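PDB 4ITA: succinate-semialdehyde dehydrogenase from Synechococcus sp., which oxidises succinic semialdehyde to succinate with a nicotinamide cofactor, here bound as NADPH, as a member of the aldehyde dehydrogenase family. Local coordinates for the interface of chains A and B. Sequence-based numbering; all coordinates share one arbitrary frame. Chains: chain A/B, Succinate-semialdehyde dehydrogenase.

The interface of chains A and B. Residues chain A 117, 451-454; chain B 405, 413.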
loop_
_atom_site.group_PDB
_atom_site.type_symbol
_atom_site.label_atom_id
_atom_site.label_comp_id
_atom_site.label_asym_id
_atom_site.label_seq_id
_atom_site.Cartn_x
_atom_site.Cartn_y
_atom_site.Cartn_z
ATOM N N TYR A 117 -20.941 2.487 7.297
ATOM C CA TYR A 117 -20.437 2.618 5.942
ATOM C C TYR A 117 -18.970 2.965 5.936
ATOM O O TYR A 117 -18.378 3.267 6.977
ATOM C CB TYR A 117 -21.219 3.684 5.158
ATOM C CG TYR A 117 -21.299 5.068 5.792
ATOM C CD1 TYR A 117 -22.272 5.366 6.739
ATOM C CD2 TYR A 117 -20.425 6.089 5.416
ATOM C CE1 TYR A 117 -22.367 6.640 7.307
ATOM C CE2 TYR A 117 -20.511 7.367 5.978
ATOM C CZ TYR A 117 -21.484 7.635 6.922
ATOM O OH TYR A 117 -21.580 8.897 7.483
ATOM N N LYS A 451 -12.515 5.745 5.602
ATOM C CA LYS A 451 -12.960 5.973 6.971
ATOM C C LYS A 451 -14.209 5.150 7.247
ATOM O O LYS A 451 -15.235 5.342 6.603
ATOM C CB LYS A 451 -13.228 7.477 7.197
ATOM C CG LYS A 451 -13.835 7.803 8.565
ATOM C CD LYS A 451 -14.208 9.283 8.732
ATOM C CE LYS A 451 -13.006 10.144 9.094
ATOM N NZ LYS A 451 -13.338 11.602 9.088
ATOM N N THR A 452 -14.118 4.220 8.191
ATOM C CA THR A 452 -15.295 3.472 8.622
ATOM C C THR A 452 -16.129 4.313 9.577
ATOM O O THR A 452 -15.605 4.911 10.520
ATOM C CB THR A 452 -14.897 2.156 9.297
ATOM O OG1 THR A 452 -14.444 1.257 8.287
ATOM C CG2 THR A 452 -16.082 1.519 10.013
ATOM N N VAL A 453 -17.429 4.372 9.311
ATOM C CA VAL A 453 -18.344 5.146 10.136
ATOM C C VAL A 453 -19.412 4.222 10.699
ATOM O O VAL A 453 -19.966 3.388 9.979
ATOM C CB VAL A 453 -19.019 6.277 9.330
ATOM C CG1 VAL A 453 -19.990 7.056 10.210
ATOM C CG2 VAL A 453 -17.972 7.201 8.734
ATOM N N TRP A 454 -19.682 4.365 11.993
ATOM C CA TRP A 454 -20.706 3.570 12.665
ATOM C C TRP A 454 -21.542 4.526 13.495
ATOM O O TRP A 454 -21.020 5.223 14.359
ATOM C CB TRP A 454 -20.044 2.520 13.560
ATOM C CG TRP A 454 -20.980 1.547 14.241
ATOM C CD1 TRP A 454 -21.240 0.265 13.861
ATOM C CD2 TRP A 454 -21.732 1.770 15.446
ATOM N NE1 TRP A 454 -22.121 -0.322 14.742
ATOM C CE2 TRP A 454 -22.437 0.579 15.723
ATOM C CE3 TRP A 454 -21.877 2.859 16.315
ATOM C CZ2 TRP A 454 -23.281 0.450 16.829
ATOM C CZ3 TRP A 454 -22.720 2.728 17.415
ATOM C CH2 TRP A 454 -23.407 1.531 17.661
ATOM N N ILE B 405 -18.225 13.106 12.181
ATOM C CA ILE B 405 -17.921 12.095 11.168
ATOM C C ILE B 405 -16.983 12.645 10.102
ATOM O O ILE B 405 -16.001 11.996 9.733
ATOM C CB ILE B 405 -19.210 11.569 10.502
ATOM C CG1 ILE B 405 -19.992 10.703 11.483
ATOM C CG2 ILE B 405 -18.888 10.790 9.223
ATOM C CD1 ILE B 405 -21.420 10.463 11.075
ATOM N N VAL B 413 -14.736 6.454 12.748
ATOM C CA VAL B 413 -15.501 7.339 13.617
ATOM C C VAL B 413 -16.785 6.639 14.030
ATOM O O VAL B 413 -17.595 6.244 13.175
ATOM C CB VAL B 413 -15.841 8.685 12.946
ATOM C CG1 VAL B 413 -16.665 9.542 13.886
ATOM C CG2 VAL B 413 -14.573 9.420 12.540
#
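A:Val453 and B:Ile405 meet side chain to side chain at about a right angle, each with both branches engaged. CG2 of the valine touches CG2 of the isoleucine at 3.7 Å, while its CG1, anti to the backbone N (chi1 179°), reaches the longer arm of B:Ile405, 3.8 Å from CD1. A:Tyr117 closes over the same spot from strand 115-122: CB of A:Val453 lies under one face of its ring, towards the rim, and the phenol OH ends 3.7 Å from B:Ile405 CG2, a van der Waals touch. The isoleucine, on helix 398-407, thus rests against both a valine and a tyrosine tip of the other subunit.

Beneath this apolar layer the backbones join a sheet across the two chains of the deposited dimer. Strand 448-455 of chain A runs parallel to strand 412-415 of chain B, and B:Val413 is gripped through both its peptide groups: its N donates to A:Thr452 O at 2.8 Å, and its O accepts from A:Trp454 N at 3.0 Å. This pairing, typical of aldehyde dehydrogenases, probably helps to hold the subunits together.

A:Lys451 ties strand to helix. Its extended CB-CG-CD stretch lays CD 3.8 Å from CG2 of B:Val413, and the bend at chi3 (-81°) then turns CE and NZ towards the carbonyl of B:Ile405. An alanine here would probably leave that methyl poorly packed and the carbonyl without its lysine partner. The same contacts recur with the chains exchanged, by two-fold symmetry. At the tip of the lysine, NZ donates to B:Ile405 O at 2.8 Å, tilted 18° from the carbonyl plane.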